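PDB 4GQ2: nucleoporin nup120 from Schizosaccharomyces pombe, which serves as a structural component of the nuclear pore complex, and may offer docking sites to passing nuclear transport factors. Local coordinates for residues N295-L300 with F310-L315; S240-S245 with P286-D291. One frame throughout, in Å; residues are numbered along the deposited sequence.

Interaction 1: N295-L300 with F310-L315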
ATOM      1  N   ASN A 295      30.201 -26.626 -17.204  1.00 99.93           N
ATOM      2  CA  ASN A 295      31.371 -25.764 -17.355  1.00 96.34           C
ATOM      3  C   ASN A 295      32.250 -26.314 -18.468  1.00 89.06           C
ATOM      4  O   ASN A 295      33.219 -27.026 -18.213  1.00 96.85           O
ATOM      5  CB  ASN A 295      32.165 -25.661 -16.046  1.00 97.22           C
ATOM      6  CG  ASN A 295      31.368 -25.030 -14.916  1.00102.16           C
ATOM      7  OD1 ASN A 295      30.444 -24.247 -15.143  1.00110.32           O
ATOM      8  ND2 ASN A 295      31.735 -25.361 -13.683  1.00102.25           N
ATOM      9  N   SER A 296      31.885 -25.982 -19.703  1.00 72.94           N
ATOM     10  CA  SER A 296      32.449 -26.617 -20.886  1.00 76.30           C
ATOM     11  C   SER A 296      32.408 -25.666 -22.079  1.00 78.99           C
ATOM     12  O   SER A 296      33.166 -25.829 -23.039  1.00 80.75           O
ATOM     13  CB  SER A 296      31.680 -27.909 -21.198  1.00 78.78           C
ATOM     14  OG  SER A 296      32.302 -28.664 -22.222  1.00 84.38           O
ATOM     15  N   PHE A 297      31.520 -24.676 -22.014  1.00 73.24           N
ATOM     16  CA  PHE A 297      31.426 -23.654 -23.052  1.00 68.83           C
ATOM     17  C   PHE A 297      31.851 -22.295 -22.517  1.00 68.34           C
ATOM     18  O   PHE A 297      31.708 -22.013 -21.328  1.00 66.24           O
ATOM     19  CB  PHE A 297      30.014 -23.571 -23.620  1.00 68.49           C
ATOM     20  CG  PHE A 297      29.548 -24.839 -24.267  1.00 72.34           C
ATOM     21  CD1 PHE A 297      29.778 -25.070 -25.615  1.00 78.73           C
ATOM     22  CD2 PHE A 297      28.864 -25.800 -23.528  1.00 79.94           C
ATOM     23  CE1 PHE A 297      29.340 -26.239 -26.217  1.00 84.10           C
ATOM     24  CE2 PHE A 297      28.425 -26.972 -24.123  1.00 81.25           C
ATOM     25  CZ  PHE A 297      28.663 -27.190 -25.469  1.00 79.36           C
ATOM     26  N   ILE A 298      32.375 -21.466 -23.411  1.00 61.53           N
ATOM     27  CA  ILE A 298      32.935 -20.176 -23.058  1.00 57.16           C
ATOM     28  C   ILE A 298      32.466 -19.143 -24.064  1.00 61.24           C
ATOM     29  O   ILE A 298      32.619 -19.332 -25.267  1.00 57.94           O
ATOM     30  CB  ILE A 298      34.483 -20.218 -23.065  1.00 64.97           C
ATOM     31  CG1 ILE A 298      34.999 -21.008 -21.863  1.00 66.56           C
ATOM     32  CG2 ILE A 298      35.078 -18.816 -23.044  1.00 59.34           C
ATOM     33  CD1 ILE A 298      36.325 -21.690 -22.106  1.00 76.68           C
ATOM     34  N   ALA A 299      31.889 -18.057 -23.560  1.00 61.24           N
ATOM     35  CA  ALA A 299      31.557 -16.917 -24.391  1.00 57.61           C
ATOM     36  C   ALA A 299      32.652 -15.866 -24.259  1.00 56.74           C
ATOM     37  O   ALA A 299      33.185 -15.641 -23.170  1.00 58.07           O
ATOM     38  CB  ALA A 299      30.203 -16.346 -24.009  1.00 58.89           C
ATOM     39  N   LEU A 300      32.983 -15.235 -25.381  1.00 55.36           N
ATOM     40  CA  LEU A 300      34.078 -14.278 -25.445  1.00 58.81           C
ATOM     41  C   LEU A 300      33.664 -13.068 -26.271  1.00 59.84           C
ATOM     42  O   LEU A 300      33.025 -13.211 -27.318  1.00 61.80           O
ATOM     43  CB  LEU A 300      35.340 -14.948 -26.013  1.00 63.82           C
ATOM     44  CG  LEU A 300      36.469 -14.128 -26.655  1.00 76.02           C
ATOM     45  CD1 LEU A 300      37.146 -13.186 -25.667  1.00 68.05           C
ATOM     46  CD2 LEU A 300      37.491 -15.060 -27.289  1.00 70.66           C
ATOM     47  N   PHE A 310      30.449 -11.573 -30.481  1.00 48.76           N
ATOM     48  CA  PHE A 310      30.703 -12.590 -29.470  1.00 62.53           C
ATOM     49  C   PHE A 310      31.112 -13.927 -30.083  1.00 66.28           C
ATOM     50  O   PHE A 310      30.641 -14.294 -31.159  1.00 56.24           O
ATOM     51  CB  PHE A 310      29.464 -12.790 -28.595  1.00 65.60           C
ATOM     52  CG  PHE A 310      29.140 -11.619 -27.707  1.00 58.45           C
ATOM     53  CD1 PHE A 310      28.323 -10.587 -28.161  1.00 60.09           C
ATOM     54  CD2 PHE A 310      29.633 -11.558 -26.407  1.00 65.63           C
ATOM     55  CE1 PHE A 310      28.018  -9.511 -27.343  1.00 62.26           C
ATOM     56  CE2 PHE A 310      29.329 -10.488 -25.581  1.00 60.93           C
ATOM     57  CZ  PHE A 310      28.520  -9.464 -26.050  1.00 56.96           C
ATOM     58  N   SER A 311      31.985 -14.649 -29.384  1.00 70.65           N
ATOM     59  CA  SER A 311      32.398 -15.988 -29.791  1.00 64.55           C
ATOM     60  C   SER A 311      32.036 -17.028 -28.739  1.00 66.82           C
ATOM     61  O   SER A 311      31.979 -16.722 -27.550  1.00 79.09           O
ATOM     62  CB  SER A 311      33.905 -16.029 -30.051  1.00 59.81           C
ATOM     63  OG  SER A 311      34.232 -15.376 -31.260  1.00 67.16           O
ATOM     64  N   ILE A 312      31.783 -18.255 -29.187  1.00 73.88           N
ATOM     65  CA  ILE A 312      31.631 -19.396 -28.285  1.00 69.25           C
ATOM     66  C   ILE A 312      32.705 -20.444 -28.594  1.00 74.27           C
ATOM     67  O   ILE A 312      33.008 -20.709 -29.756  1.00100.62           O
ATOM     68  CB  ILE A 312      30.208 -20.005 -28.343  1.00 70.88           C
ATOM     69  CG1 ILE A 312      29.189 -19.039 -27.715  1.00 75.52           C
ATOM     70  CG2 ILE A 312      30.163 -21.360 -27.640  1.00 58.79           C
ATOM     71  CD1 ILE A 312      27.740 -19.488 -27.797  1.00 62.39           C
ATOM     72  N   TYR A 313      33.284 -21.017 -27.542  1.00 63.98           N
ATOM     73  CA  TYR A 313      34.304 -22.047 -27.664  1.00 60.58           C
ATOM     74  C   TYR A 313      33.929 -23.268 -26.838  1.00 65.17           C
ATOM     75  O   TYR A 313      33.375 -23.140 -25.746  1.00 72.65           O
ATOM     76  CB  TYR A 313      35.657 -21.525 -27.176  1.00 62.51           C
ATOM     77  CG  TYR A 313      36.275 -20.439 -28.026  1.00 77.89           C
ATOM     78  CD1 TYR A 313      35.865 -19.114 -27.900  1.00 68.85           C
ATOM     79  CD2 TYR A 313      37.290 -20.731 -28.943  1.00 82.54           C
ATOM     80  CE1 TYR A 313      36.432 -18.114 -28.670  1.00 68.21           C
ATOM     81  CE2 TYR A 313      37.869 -19.730 -29.716  1.00 74.17           C
ATOM     82  CZ  TYR A 313      37.432 -18.425 -29.572  1.00 71.73           C
ATOM     83  OH  TYR A 313      37.983 -17.416 -30.328  1.00 78.32           O
ATOM     84  N   LYS A 314      34.248 -24.447 -27.364  1.00 69.66           N
ATOM     85  CA  LYS A 314      34.094 -25.698 -26.632  1.00 66.06           C
ATOM     86  C   LYS A 314      35.425 -26.073 -25.990  1.00 65.31           C
ATOM     87  O   LYS A 314      36.477 -25.991 -26.630  1.00 75.35           O
ATOM     88  CB  LYS A 314      33.623 -26.814 -27.576  1.00 61.00           C
ATOM     89  CG  LYS A 314      33.455 -28.185 -26.936  1.00 69.07           C
ATOM     90  CD  LYS A 314      32.088 -28.362 -26.292  1.00 81.64           C
ATOM     91  CE  LYS A 314      32.019 -29.604 -25.409  1.00 83.89           C
ATOM     92  NZ  LYS A 314      31.959 -30.878 -26.178  1.00 83.63           N
ATOM     93  N   LEU A 315      35.376 -26.462 -24.719  1.00 61.15           N
ATOM     94  CA  LEU A 315      36.545 -26.998 -24.041  1.00 64.64           C
ATOM     95  C   LEU A 315      36.495 -28.520 -24.081  1.00 76.64           C
ATOM     96  O   LEU A 315      35.521 -29.137 -23.634  1.00 72.34           O
ATOM     97  CB  LEU A 315      36.631 -26.515 -22.591  1.00 56.36           C
ATOM     98  CG  LEU A 315      37.977 -26.021 -22.033  1.00 67.97           C
ATOM     99  CD1 LEU A 315      37.935 -26.039 -20.517  1.00 73.90           C
ATOM    100  CD2 LEU A 315      39.192 -26.804 -22.521  1.00 69.27           C
TER
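The F297 ring is met obliquely by the K314 chain, whose CD lies 3.5 Å from F297 CE1, while I312 CG2 comes to 4.2 Å from F297 CD1; outside the pair, the ring of F362 meets it edge-to-face. The Y313 ring has I298 O at its edge, near its plane, and L300 CD2 obliquely at 3.5 Å from Y313 CE1. F310 meets F350 edge-to-face.

Torsions explain these placements. In K314, CG is anti to the backbone N, and a bend at chi2 (86°) folds CD back across the strand pair to F297. Beyond it, K314 CE packs 3.3 Å from S296 OG, a hydroxyl that is weakly bonded to Y247 OH. L300 CG is also anti to its backbone N (chi1 158°), which delivers CD2 to the tyrosine. An alanine at F297 would lose the ring that flanks K314 CD and meets F362, and would probably loosen the packing of I312 on that face.

Five backbone bonds fix the antiparallel register: I298 pairs with Y313 and L300 with S311, each doubly, and L315 N reaches S296 O at 2.8 Å, nearly along the C=O axis. S311 N to L300 O, at 2.7 Å and 166°, is the straightest. S311 OG bonds to K330 O. F297, A299 and I312 pack against strand 346-354, whereas I298 and L300 share the other face with Y313 and touch L288. This two-stranded hairpin forms the middle of a four-stranded meander, the arrangement characteristic of a beta-propeller blade.

Interaction 2: S240-S245 with P286-D291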
ATOM      1  N   SER A 240      40.857 -10.622 -17.923  1.00 49.08           N
ATOM      2  CA  SER A 240      39.626 -11.368 -17.665  1.00 56.35           C
ATOM      3  C   SER A 240      39.974 -12.829 -17.378  1.00 62.28           C
ATOM      4  O   SER A 240      40.707 -13.456 -18.144  1.00 61.40           O
ATOM      5  CB  SER A 240      38.683 -11.281 -18.872  1.00 67.23           C
ATOM      6  OG  SER A 240      37.327 -11.420 -18.488  1.00 78.05           O
ATOM      7  N   MET A 241      39.462 -13.367 -16.273  1.00 59.19           N
ATOM      8  CA  MET A 241      39.675 -14.783 -15.947  1.00 60.06           C
ATOM      9  C   MET A 241      38.485 -15.439 -15.250  1.00 56.01           C
ATOM     10  O   MET A 241      37.802 -14.806 -14.439  1.00 58.31           O
ATOM     11  CB  MET A 241      40.962 -14.993 -15.132  1.00 62.25           C
ATOM     12  CG  MET A 241      41.057 -14.210 -13.830  1.00 58.56           C
ATOM     13  SD  MET A 241      42.392 -14.829 -12.784  1.00 58.38           S
ATOM     14  CE  MET A 241      42.342 -13.670 -11.422  1.00 51.22           C
ATOM     15  N   ILE A 242      38.252 -16.709 -15.583  1.00 48.42           N
ATOM     16  CA  ILE A 242      37.166 -17.499 -14.996  1.00 55.45           C
ATOM     17  C   ILE A 242      37.613 -18.912 -14.615  1.00 61.55           C
ATOM     18  O   ILE A 242      38.417 -19.537 -15.307  1.00 64.83           O
ATOM     19  CB  ILE A 242      35.920 -17.583 -15.915  1.00 52.56           C
ATOM     20  CG1 ILE A 242      36.313 -17.970 -17.346  1.00 57.21           C
ATOM     21  CG2 ILE A 242      35.145 -16.270 -15.898  1.00 51.98           C
ATOM     22  CD1 ILE A 242      35.169 -18.507 -18.182  1.00 54.51           C
ATOM     23  N   PHE A 243      37.078 -19.397 -13.502  1.00 62.54           N
ATOM     24  CA  PHE A 243      37.366 -20.725 -12.994  1.00 55.74           C
ATOM     25  C   PHE A 243      36.277 -21.701 -13.432  1.00 58.50           C
ATOM     26  O   PHE A 243      35.092 -21.384 -13.356  1.00 60.61           O
ATOM     27  CB  PHE A 243      37.465 -20.677 -11.465  1.00 57.14           C
ATOM     28  CG  PHE A 243      37.416 -22.027 -10.800  1.00 59.68           C
ATOM     29  CD1 PHE A 243      38.438 -22.957 -10.990  1.00 49.23           C
ATOM     30  CD2 PHE A 243      36.353 -22.362  -9.963  1.00 60.64           C
ATOM     31  CE1 PHE A 243      38.397 -24.195 -10.360  1.00 59.69           C
ATOM     32  CE2 PHE A 243      36.304 -23.600  -9.334  1.00 59.78           C
ATOM     33  CZ  PHE A 243      37.328 -24.518  -9.531  1.00 55.95           C
ATOM     34  N   LEU A 244      36.691 -22.881 -13.892  1.00 60.68           N
ATOM     35  CA  LEU A 244      35.762 -23.917 -14.342  1.00 62.67           C
ATOM     36  C   LEU A 244      35.941 -25.197 -13.532  1.00 77.94           C
ATOM     37  O   LEU A 244      36.960 -25.383 -12.874  1.00 78.47           O
ATOM     38  CB  LEU A 244      35.965 -24.223 -15.829  1.00 57.46           C
ATOM     39  CG  LEU A 244      36.125 -23.086 -16.843  1.00 67.43           C
ATOM     40  CD1 LEU A 244      36.411 -23.665 -18.218  1.00 67.18           C
ATOM     41  CD2 LEU A 244      34.902 -22.181 -16.896  1.00 71.35           C
ATOM     42  N   SER A 245      34.932 -26.065 -13.577  1.00 90.26           N
ATOM     43  CA  SER A 245      34.985 -27.405 -12.975  1.00 87.97           C
ATOM     44  C   SER A 245      33.908 -28.306 -13.617  1.00 87.95           C
ATOM     45  O   SER A 245      32.946 -27.792 -14.179  1.00105.67           O
ATOM     46  CB  SER A 245      34.875 -27.344 -11.441  1.00 77.86           C
ATOM     47  OG  SER A 245      34.344 -26.107 -10.994  1.00 76.26           O
ATOM     48  N   PRO A 286      33.908  -7.287 -18.115  1.00 65.82           N
ATOM     49  CA  PRO A 286      34.280  -8.683 -18.354  1.00 70.72           C
ATOM     50  C   PRO A 286      34.315  -9.037 -19.845  1.00 77.00           C
ATOM     51  O   PRO A 286      33.534  -8.500 -20.635  1.00 82.27           O
ATOM     52  CB  PRO A 286      33.187  -9.483 -17.625  1.00 69.00           C
ATOM     53  CG  PRO A 286      32.054  -8.535 -17.436  1.00 60.05           C
ATOM     54  CD  PRO A 286      32.672  -7.172 -17.316  1.00 67.22           C
ATOM     55  N   TYR A 287      35.242  -9.919 -20.208  1.00 69.75           N
ATOM     56  CA  TYR A 287      35.421 -10.375 -21.582  1.00 54.95           C
ATOM     57  C   TYR A 287      35.025 -11.837 -21.708  1.00 52.34           C
ATOM     58  O   TYR A 287      34.721 -12.312 -22.799  1.00 52.58           O
ATOM     59  CB  TYR A 287      36.885 -10.245 -21.992  1.00 58.12           C
ATOM     60  CG  TYR A 287      37.308  -8.887 -22.492  1.00 58.81           C
ATOM     61  CD1 TYR A 287      37.755  -7.909 -21.611  1.00 56.60           C
ATOM     62  CD2 TYR A 287      37.298  -8.593 -23.857  1.00 69.27           C
ATOM     63  CE1 TYR A 287      38.162  -6.669 -22.071  1.00 60.53           C
ATOM     64  CE2 TYR A 287      37.699  -7.352 -24.328  1.00 63.87           C
ATOM     65  CZ  TYR A 287      38.130  -6.395 -23.430  1.00 65.84           C
ATOM     66  OH  TYR A 287      38.524  -5.161 -23.888  1.00 84.89           O
ATOM     67  N   LEU A 288      35.045 -12.547 -20.584  1.00 51.00           N
ATOM     68  CA  LEU A 288      34.793 -13.976 -20.571  1.00 50.39           C
ATOM     69  C   LEU A 288      33.657 -14.356 -19.637  1.00 55.56           C
ATOM     70  O   LEU A 288      33.501 -13.768 -18.564  1.00 57.47           O
ATOM     71  CB  LEU A 288      36.056 -14.732 -20.146  1.00 47.11           C
ATOM     72  CG  LEU A 288      37.292 -14.726 -21.050  1.00 52.42           C
ATOM     73  CD1 LEU A 288      38.396 -15.566 -20.417  1.00 47.23           C
ATOM     74  CD2 LEU A 288      36.972 -15.237 -22.449  1.00 57.51           C
ATOM     75  N   THR A 289      32.870 -15.343 -20.057  1.00 48.02           N
ATOM     76  CA  THR A 289      31.949 -16.041 -19.156  1.00 54.59           C
ATOM     77  C   THR A 289      31.742 -17.493 -19.597  1.00 53.99           C
ATOM     78  O   THR A 289      31.912 -17.819 -20.771  1.00 64.49           O
ATOM     79  CB  THR A 289      30.589 -15.319 -19.023  1.00 52.23           C
ATOM     80  OG1 THR A 289      29.946 -15.735 -17.809  1.00 49.10           O
ATOM     81  CG2 THR A 289      29.680 -15.622 -20.215  1.00 44.74           C
ATOM     82  N   SER A 290      31.381 -18.357 -18.651  1.00 60.91           N
ATOM     83  CA  SER A 290      31.100 -19.755 -18.963  1.00 59.33           C
ATOM     84  C   SER A 290      29.663 -20.110 -18.612  1.00 60.29           C
ATOM     85  O   SER A 290      29.045 -19.442 -17.780  1.00 55.63           O
ATOM     86  CB  SER A 290      32.072 -20.683 -18.233  1.00 58.48           C
ATOM     87  OG  SER A 290      31.696 -20.883 -16.883  1.00 63.96           O
ATOM     88  N   ASP A 291      29.132 -21.151 -19.250  1.00 59.20           N
ATOM     89  CA  ASP A 291      27.764 -21.575 -18.982  1.00 69.23           C
ATOM     90  C   ASP A 291      27.681 -22.319 -17.656  1.00 75.16           C
ATOM     91  O   ASP A 291      28.617 -23.021 -17.265  1.00 74.18           O
ATOM     92  CB  ASP A 291      27.180 -22.393 -20.140  1.00 73.17           C
ATOM     93  CG  ASP A 291      27.897 -23.706 -20.355  1.00 91.82           C
ATOM     94  OD1 ASP A 291      29.130 -23.687 -20.547  1.00 96.81           O
ATOM     95  OD2 ASP A 291      27.222 -24.757 -20.341  1.00104.86           O
TER
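Two successive blades of the beta-propeller meet here through their first strands: 240-244 and 288-290 run almost parallel, at 14°, but their axes come no closer than 6.7 Å, so side chains rather than a backbone ladder bridge them.

At one end, S240 holds OG anti to its backbone N, which sends the hydroxyl oxygen into the neighbouring backbone. There it accepts Y287 N at 3.1 Å in a fairly straight bond (163°) and L288 N in a weak one. Y287 has a turn-like psi of -22°, which brings these two successive N-H groups to the same side, so one oxygen can serve both. The Y287 CB packs against S240 CB, but its ring leads away toward F285 and P303.

In the middle the contact is apolar. I242 takes the crowded first torsion, with CG1 between the backbone N and the carbonyl carbon and CG2 anti to the carbonyl carbon. CG2 thereby comes 4.0 Å from L288 O, while the extended arm carries CD1 to 3.8 Å from S290 CB. L288 has CG anti to its carbonyl carbon and an extended chi2; its CB lies 4.3 Å from I242 CG1, and its CD1 approaches S240 O. V251, on the strand beside 240-244, also touches L288.

At the far end, S290 likewise sets its hydroxyl in the crowded position. L244 has CG anti to its carbonyl carbon; CD1 continues the extended chain, while the other methyl, CD2, branches off it and lies 3.5 Å from S290 OG.

In the fold
Both contacts are largely buried, yet their chemistry differs with their place in the fold. Interaction 1 lies within one blade, where a backbone ladder dominates and 600 Å² is covered; interaction 2 lies between blades, covers 324 Å², and relies on a serine hydroxyl and aliphatic side chains. Their centres are 9 Å apart, and they share a sheet: strand 288-290, which interaction 2 ties to the preceding blade, is paired with 297-302, the first strand of the hairpin in interaction 1, through A299 N to T289 O at 2.8 Å. The leucines L315 and L244 also pack together, joining the two contacts across the blade boundary.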